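Local coordinates for protein putative oxidoreductase (Magnetospirillum magnetotacticum, PDB 3C1A) that is a putative oxidoreductase that probably binds a nicotinamide adenine dinucleotide cofactor in its Rossmann-fold domain, as in relatives of the GFO/IDH/MocA family, at residues Pro300-Leu303 / Gly304-Val308; Pro79-His82 / Ala83-Leu87; Leu280-Ala283 / Val284-Phe287; Leu104-Ala107 / Glu108-Val112. All blocks are in the same frame, centred on the assembly; numbering follows the deposited sequence.

Contact 1: residues Pro300-Leu303 / Gly304-Val308; sequences PLEL and GLRVV
Arg306 folds back over Glu302 and Leu303, one turn earlier in the first turns of the alpha-helix 301-314, where Pro300 is the N-cap residue. Arg306 CB lies 3.6 Å from Glu302 O. Because CG stands beside the backbone N and anti to the carbonyl carbon (chi1 -65°), the next methylene drops onto that same oxygen, with Arg306 CG 3.2 Å from Glu302 O, and meets the carboxylate as well, 3.6 Å from Glu302 OE2. CD is still over the carbonyl. A bend at chi3 (53°) then turns the tip aside: NE goes to Asp187 in a salt bridge, while Leu303 CD1 comes over one face of the guanidinium, 3.6 Å from Arg306 NH1. The carboxylate of Glu302 is nearly coplanar with the guanidinium, 7° apart, yet its OE2 remains 5.3 Å from Arg306 NE, so it meets the arginine through the aliphatic stem and not through a charged bond. Glu302 OE2 also touches the methyl Leu305 CD2, whose side chain packs on Leu106 and Ala109 of helix 106-119. Four backbone bonds of the i to i+4 pattern run beneath, from Gly304 N to Pro300 O through to Val307 N on Leu303 O. On that last oxygen a methyl also rests, Val307 CG2 being 3.1 Å from Leu303 O.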
# COMPACT_ATOMS: atom_id res chain seq x y z
N PRO A 300 3.50 -9.36 1.10
CA PRO A 300 2.75 -10.52 0.70
C PRO A 300 1.25 -10.43 0.92
O PRO A 300 0.75 -9.62 1.70
CB PRO A 300 3.31 -11.63 1.60
CG PRO A 300 3.74 -10.93 2.80
CD PRO A 300 4.32 -9.65 2.29
N LEU A 301 0.56 -11.33 0.26
CA LEU A 301 -0.85 -11.50 0.43
C LEU A 301 -1.28 -11.63 1.91
O LEU A 301 -2.33 -11.09 2.31
CB LEU A 301 -1.27 -12.77 -0.32
CG LEU A 301 -2.75 -13.14 -0.25
CD1 LEU A 301 -3.64 -11.97 -0.61
CD2 LEU A 301 -2.93 -14.31 -1.17
N GLU A 302 -0.50 -12.38 2.69
CA GLU A 302 -0.84 -12.59 4.12
C GLU A 302 -0.86 -11.28 4.89
O GLU A 302 -1.67 -11.05 5.77
CB GLU A 302 0.15 -13.53 4.80
CG GLU A 302 -0.27 -13.90 6.23
CD GLU A 302 -1.73 -14.36 6.30
OE1 GLU A 302 -2.14 -15.18 5.43
OE2 GLU A 302 -2.46 -13.87 7.20
N LEU A 303 0.06 -10.40 4.56
CA LEU A 303 0.04 -9.08 5.16
C LEU A 303 -1.18 -8.29 4.74
O LEU A 303 -1.76 -7.62 5.58
CB LEU A 303 1.31 -8.31 4.82
CG LEU A 303 1.51 -6.94 5.49
CD1 LEU A 303 1.54 -7.03 6.99
CD2 LEU A 303 2.81 -6.26 4.99
N GLY A 304 -1.58 -8.37 3.47
CA GLY A 304 -2.81 -7.70 2.99
C GLY A 304 -4.02 -8.20 3.75
O GLY A 304 -4.91 -7.42 4.14
N LEU A 305 -4.05 -9.50 3.99
CA LEU A 305 -5.15 -10.08 4.77
C LEU A 305 -5.18 -9.53 6.22
O LEU A 305 -6.25 -9.16 6.75
CB LEU A 305 -5.09 -11.60 4.72
CG LEU A 305 -5.96 -12.41 5.71
CD1 LEU A 305 -7.44 -12.07 5.62
CD2 LEU A 305 -5.75 -13.85 5.42
N ARG A 306 -4.02 -9.47 6.84
CA ARG A 306 -3.92 -9.01 8.23
C ARG A 306 -4.31 -7.53 8.34
O ARG A 306 -4.92 -7.13 9.32
CB ARG A 306 -2.51 -9.23 8.77
CG ARG A 306 -2.12 -10.70 8.87
CD ARG A 306 -0.60 -10.85 9.00
NE ARG A 306 -0.09 -10.05 10.09
CZ ARG A 306 1.14 -9.54 10.18
NH1 ARG A 306 2.05 -9.83 9.26
NH2 ARG A 306 1.47 -8.80 11.22
N VAL A 307 -3.93 -6.73 7.33
CA VAL A 307 -4.34 -5.29 7.23
C VAL A 307 -5.86 -5.18 7.15
O VAL A 307 -6.44 -4.30 7.80
CB VAL A 307 -3.78 -4.61 6.00
CG1 VAL A 307 -4.42 -3.25 5.78
CG2 VAL A 307 -2.17 -4.55 6.06
N VAL A 308 -6.47 -6.02 6.30
CA VAL A 308 -7.94 -6.05 6.18
C VAL A 308 -8.62 -6.41 7.50
O VAL A 308 -9.70 -5.86 7.86
CB VAL A 308 -8.43 -7.01 5.05
CG1 VAL A 308 -9.97 -7.28 5.14
CG2 VAL A 308 -8.15 -6.45 3.67

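Contact 2: residues Pro79-His82 / Ala83-Leu87; sequences PATH and AEITL
His82 and Thr86 meet across the first turn of helix 82-91, which follows strand 72-76 in the Rossmann-fold domain and is entered through a 3-10 turn at residues 79-81. Direct hydrogen bonds come first. His82 O is gripped twice by one residue: Thr86 N approaches nearly along the C=O axis at 2.9 Å, and the hydroxyl donates at 2.7 Å from Thr86 OG1 to His82 O, lying above the carbonyl plane. Thr86 can do this because OG1 stands beside its own backbone N (chi1 -56°), pointing back down the helix. One residue earlier along the chain, the bond from Ile85 N to Thr81 O is weak. The imidazole of His82 is fixed at both nitrogens, NE2 on Thr77 O and ND1 on Leu102 O.

Water-mediated bonds form the second group, each water linking a carbonyl of the 3-10 turn to an amide of the helix. One donates to Pro79 O and accepts from Ala83 N; the other does the same for Ala80 O and Glu84 N.

Van der Waals contacts complete the set. Ile85 CG1 lies against Thr81 O, at 3.4 Å. Pro79 CA sits over the centre of the His82 ring, 3.5 Å above its plane.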
# COMPACT_ATOMS: atom_id res chain seq x y z
N PRO A 79 -11.62 -1.37 -4.86
CA PRO A 79 -11.31 -2.53 -4.01
C PRO A 79 -12.41 -3.54 -3.85
O PRO A 79 -12.10 -4.70 -3.69
CB PRO A 79 -10.98 -1.91 -2.64
CG PRO A 79 -11.15 -0.45 -2.78
CD PRO A 79 -11.62 -0.10 -4.12
N ALA A 80 -13.67 -3.12 -3.91
CA ALA A 80 -14.81 -4.05 -3.88
C ALA A 80 -14.75 -5.08 -5.02
O ALA A 80 -15.31 -6.11 -4.91
CB ALA A 80 -16.14 -3.30 -3.93
N THR A 81 -14.00 -4.79 -6.09
CA THR A 81 -13.87 -5.74 -7.20
C THR A 81 -12.58 -6.60 -7.17
O THR A 81 -12.37 -7.47 -8.05
CB THR A 81 -13.95 -5.03 -8.54
OG1 THR A 81 -12.79 -4.19 -8.73
CG2 THR A 81 -15.24 -4.22 -8.63
N HIS A 82 -11.71 -6.35 -6.18
CA HIS A 82 -10.43 -7.06 -6.11
C HIS A 82 -10.57 -8.57 -5.99
O HIS A 82 -9.86 -9.30 -6.68
CB HIS A 82 -9.54 -6.58 -4.97
CG HIS A 82 -8.97 -5.21 -5.15
ND1 HIS A 82 -8.27 -4.58 -4.15
CD2 HIS A 82 -8.99 -4.35 -6.20
CE1 HIS A 82 -7.87 -3.40 -4.58
NE2 HIS A 82 -8.32 -3.22 -5.81
N ALA A 83 -11.44 -9.06 -5.11
CA ALA A 83 -11.50 -10.48 -4.84
C ALA A 83 -11.93 -11.26 -6.11
O ALA A 83 -11.34 -12.28 -6.45
CB ALA A 83 -12.48 -10.74 -3.67
N GLU A 84 -12.91 -10.77 -6.86
CA GLU A 84 -13.39 -11.51 -8.06
C GLU A 84 -12.29 -11.63 -9.12
O GLU A 84 -12.07 -12.68 -9.71
CB GLU A 84 -14.56 -10.77 -8.68
CG GLU A 84 -15.20 -11.49 -9.81
CD GLU A 84 -16.23 -10.65 -10.55
OE1 GLU A 84 -16.33 -9.43 -10.30
OE2 GLU A 84 -16.95 -11.22 -11.41
N ILE A 85 -11.60 -10.54 -9.36
CA ILE A 85 -10.57 -10.52 -10.42
C ILE A 85 -9.35 -11.32 -9.98
O ILE A 85 -8.78 -12.07 -10.78
CB ILE A 85 -10.18 -9.10 -10.81
CG1 ILE A 85 -11.41 -8.30 -11.23
CG2 ILE A 85 -9.14 -9.09 -11.91
CD1 ILE A 85 -11.05 -6.90 -11.66
N THR A 86 -8.97 -11.17 -8.71
CA THR A 86 -7.84 -11.93 -8.14
C THR A 86 -8.06 -13.43 -8.16
O THR A 86 -7.21 -14.18 -8.55
CB THR A 86 -7.51 -11.45 -6.69
OG1 THR A 86 -7.24 -10.04 -6.68
CG2 THR A 86 -6.33 -12.19 -6.13
N LEU A 87 -9.22 -13.87 -7.70
CA LEU A 87 -9.58 -15.28 -7.79
C LEU A 87 -9.53 -15.82 -9.21
O LEU A 87 -9.08 -16.94 -9.39
CB LEU A 87 -10.94 -15.49 -7.18
CG LEU A 87 -10.95 -15.32 -5.66
CD1 LEU A 87 -12.43 -15.17 -5.16
CD2 LEU A 87 -10.21 -16.49 -4.98
O HOH W 1 -12.68 -7.24 -3.34
O HOH W 2 -14.84 -8.84 -5.71

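Contact 3: residues Leu280-Ala283 / Val284-Phe287; sequences LTRA and VRLF
Thr281 O takes the amide of Arg285 in the shortest bond of the contact, 2.8 Å from Arg285 N to Thr281 O, with the donor nearly in line with the carbonyl. It is one of four successive i to i+4 bonds in helix 279-290; the straightest runs from Val284 N to Leu280 O, with 177° at the hydrogen. On this ladder the side chains form two groups.

The polar group is built on Arg282. Its chain is extended from CG to NE, with CG anti to the backbone N (chi1 -169°), and leaves the helix between Arg285 and Leu286. Leu286 CD1 packs 3.7 Å from Arg282 CG and lies over one face of the guanidinium. Arg285, bent at chi3, turns its own guanidinium back, so that Arg285 NH2 comes 3.5 Å from Arg282 NH1; the two planes are 62° apart, and Arg282 NH1 sits at the edge of the Arg285 group. Acids answer both charges: Glu136 forms a salt bridge with Arg282, and Glu277 with Arg285.

The apolar group is Leu280 and Val284, side by side and pointing the same way, 4.1 Å between Leu280 CD1 and Val284 CG2; both also touch Thr28 of helix 25-31. Were Arg282 cut back to an alanine, Glu136 would probably lose its salt-bridge mate and Leu286 CD1 the stem and guanidinium it packs against. Two like charges this close, each salt-bridged to its own acid, are consistent with the carboxylates of Glu136 and Glu277 offsetting much of their repulsion.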
# COMPACT_ATOMS: atom_id res chain seq x y z
N LEU A 280 6.89 3.21 -6.29
CA LEU A 280 6.09 2.43 -7.24
C LEU A 280 6.96 1.76 -8.30
O LEU A 280 6.66 0.67 -8.76
CB LEU A 280 5.01 3.28 -7.89
CG LEU A 280 4.07 2.62 -8.89
CD1 LEU A 280 3.32 1.51 -8.20
CD2 LEU A 280 3.11 3.66 -9.47
N THR A 281 8.02 2.44 -8.72
CA THR A 281 8.95 1.83 -9.64
C THR A 281 9.55 0.58 -9.00
O THR A 281 9.59 -0.48 -9.64
CB THR A 281 10.03 2.82 -10.09
OG1 THR A 281 9.41 3.93 -10.75
CG2 THR A 281 11.00 2.13 -11.01
N ARG A 282 9.94 0.68 -7.73
CA ARG A 282 10.45 -0.46 -6.98
C ARG A 282 9.49 -1.60 -6.86
O ARG A 282 9.88 -2.74 -7.07
CB ARG A 282 10.85 -0.04 -5.58
CG ARG A 282 11.65 -1.08 -4.80
CD ARG A 282 12.45 -0.39 -3.72
NE ARG A 282 13.09 -1.36 -2.86
CZ ARG A 282 14.37 -1.71 -2.96
NH1 ARG A 282 15.17 -1.17 -3.88
NH2 ARG A 282 14.85 -2.62 -2.13
N ALA A 283 8.23 -1.30 -6.52
CA ALA A 283 7.16 -2.31 -6.42
C ALA A 283 6.98 -3.14 -7.69
O ALA A 283 6.98 -4.38 -7.65
CB ALA A 283 5.84 -1.64 -6.05
N VAL A 284 6.78 -2.45 -8.81
CA VAL A 284 6.61 -3.09 -10.12
C VAL A 284 7.92 -3.76 -10.63
O VAL A 284 7.90 -4.84 -11.21
CB VAL A 284 6.07 -2.06 -11.14
CG1 VAL A 284 5.88 -2.70 -12.51
CG2 VAL A 284 4.75 -1.47 -10.64
N ARG A 285 9.07 -3.13 -10.42
CA ARG A 285 10.34 -3.78 -10.80
C ARG A 285 10.56 -5.09 -10.05
O ARG A 285 10.80 -6.12 -10.67
CB ARG A 285 11.52 -2.83 -10.56
CG ARG A 285 12.87 -3.39 -11.03
CD ARG A 285 14.04 -2.48 -10.73
NE ARG A 285 14.07 -2.09 -9.33
CZ ARG A 285 14.61 -2.81 -8.37
NH1 ARG A 285 15.21 -3.96 -8.65
NH2 ARG A 285 14.57 -2.36 -7.12
N LEU A 286 10.47 -5.05 -8.73
CA LEU A 286 10.58 -6.25 -7.92
C LEU A 286 9.54 -7.31 -8.26
O LEU A 286 9.88 -8.50 -8.40
CB LEU A 286 10.50 -5.91 -6.44
CG LEU A 286 11.72 -5.15 -5.92
CD1 LEU A 286 11.45 -4.78 -4.43
CD2 LEU A 286 13.02 -5.94 -6.13
N PHE A 287 8.29 -6.90 -8.37
CA PHE A 287 7.20 -7.83 -8.68
C PHE A 287 7.50 -8.51 -10.01
O PHE A 287 7.53 -9.71 -10.06
CB PHE A 287 5.84 -7.13 -8.72
CG PHE A 287 4.74 -7.97 -9.25
CD1 PHE A 287 4.15 -8.97 -8.46
CD2 PHE A 287 4.24 -7.78 -10.54
CE1 PHE A 287 3.14 -9.79 -8.96
CE2 PHE A 287 3.17 -8.59 -11.04
CZ PHE A 287 2.65 -9.58 -10.29

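Contact 4: residues Leu104-Ala107 / Glu108-Val112; sequences LDLA and EAEAV
Asp105 N-caps helix 106-119, its carboxylate accepting the amide of Glu108; this is the helix of the beta-alpha-beta crossover that joins strands 95-99 and 123-126 of the Rossmann-fold sheet. The hydrogen bonds begin with this N-cap. The aspartate's chi1 of -179° sets CG beside the carbonyl carbon and brings the carboxylate over the first turn, where the capping bond measures 3.0 Å from Glu108 N to Asp105 OD2. The donor meets the anti side of OD2, 22° out of the carboxylate plane, and the N-H angle is 145°. Asp105 also uses its backbone: Ala109 N reaches Asp105 O at 3.1 Å, while Thr103 OG1 is a further partner of that carbonyl. Next in the ladder, Glu110 N bonds to Leu106 O at 2.8 Å, and Ala111 N to Ala107 O with a more bent geometry.

Among charged groups, Asp105 and Glu108 lie close, their side chains crossing at about a right angle. Asp105 OD2 and Glu108 OE2 are 4.5 Å apart, a like-charge approach that the helix N terminus would be expected to ease.

Van der Waals contact is carried by Leu106 and Glu110, with Glu110 CD 3.8 Å from Leu106 CG. With Glu110 shortened to a serine, that flank of Leu106 is likely to be uncovered, the carboxylate and its methylene stem gone from beside the leucine. In the last group, a water accepts a hydrogen bond from Leu104 N and donates one to Glu108 OE1, the latter at 2.7 Å.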
# COMPACT_ATOMS: atom_id res chain seq x y z
N LEU A 104 -12.22 -4.96 0.86
CA LEU A 104 -12.90 -4.20 1.90
C LEU A 104 -13.69 -5.19 2.76
O LEU A 104 -14.61 -4.78 3.44
CB LEU A 104 -13.84 -3.15 1.31
CG LEU A 104 -13.26 -2.16 0.29
CD1 LEU A 104 -14.38 -1.27 -0.23
CD2 LEU A 104 -12.13 -1.30 0.84
N ASP A 105 -13.33 -6.47 2.72
CA ASP A 105 -14.13 -7.52 3.33
C ASP A 105 -13.23 -8.67 3.75
O ASP A 105 -12.50 -9.22 2.91
CB ASP A 105 -15.13 -8.03 2.31
CG ASP A 105 -16.01 -9.09 2.88
OD1 ASP A 105 -16.88 -8.72 3.70
OD2 ASP A 105 -15.82 -10.29 2.58
N LEU A 106 -13.29 -9.08 5.01
CA LEU A 106 -12.40 -10.14 5.51
C LEU A 106 -12.59 -11.48 4.80
O LEU A 106 -11.62 -12.07 4.32
CB LEU A 106 -12.54 -10.36 7.01
CG LEU A 106 -11.52 -11.29 7.69
CD1 LEU A 106 -10.09 -10.86 7.45
CD2 LEU A 106 -11.79 -11.30 9.16
N ALA A 107 -13.84 -11.93 4.70
CA ALA A 107 -14.15 -13.20 4.06
C ALA A 107 -13.61 -13.30 2.63
O ALA A 107 -13.18 -14.37 2.23
CB ALA A 107 -15.66 -13.47 4.10
N GLU A 108 -13.64 -12.19 1.89
CA GLU A 108 -13.09 -12.15 0.51
C GLU A 108 -11.57 -12.29 0.54
O GLU A 108 -10.94 -12.97 -0.31
CB GLU A 108 -13.44 -10.82 -0.19
CG GLU A 108 -14.75 -10.80 -0.89
CD GLU A 108 -15.19 -9.44 -1.42
OE1 GLU A 108 -14.39 -8.46 -1.55
OE2 GLU A 108 -16.40 -9.37 -1.75
N ALA A 109 -10.98 -11.59 1.51
CA ALA A 109 -9.55 -11.65 1.78
C ALA A 109 -9.18 -13.09 2.04
O ALA A 109 -8.25 -13.61 1.45
CB ALA A 109 -9.23 -10.84 2.97
N GLU A 110 -9.92 -13.75 2.92
CA GLU A 110 -9.64 -15.15 3.26
C GLU A 110 -9.83 -16.08 2.06
O GLU A 110 -9.11 -17.07 1.94
CB GLU A 110 -10.52 -15.57 4.44
CG GLU A 110 -10.08 -14.83 5.69
CD GLU A 110 -11.01 -14.99 6.85
OE1 GLU A 110 -12.25 -15.00 6.65
OE2 GLU A 110 -10.49 -15.07 7.99
N ALA A 111 -10.76 -15.76 1.16
CA ALA A 111 -11.02 -16.59 -0.04
C ALA A 111 -9.86 -16.54 -1.01
O ALA A 111 -9.43 -17.55 -1.59
CB ALA A 111 -12.28 -16.17 -0.74
N VAL A 112 -9.34 -15.33 -1.18
CA VAL A 112 -8.10 -15.10 -1.87
C VAL A 112 -6.86 -15.83 -1.28
O VAL A 112 -6.17 -16.57 -1.99
CB VAL A 112 -7.85 -13.59 -1.98
CG1 VAL A 112 -6.52 -13.32 -2.66
CG2 VAL A 112 -9.03 -12.90 -2.73
O HOH W 3 -14.37 -5.86 -0.83

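From the N terminus the contacts come in the order 2, 4, 3, 1. Each joins two adjoining segments within a helix or at its start, so they follow in series and none nests in or crosses another. Contacts 2 and 4 open successive helices of the Rossmann-fold domain and touch, Ala83 CB lying 3.6 Å from Glu108 CG. Contact 4 in turn meets contact 1 near the C terminus, with Leu305 CD1 3.4 Å from Ala109 CB, so helix 106-119 stands between helices 82-91 and 301-314. Contact 3 touches none of the others; its helix, 279-290, precedes helix 301-314 and packs against helix 25-31 and strand 123-126.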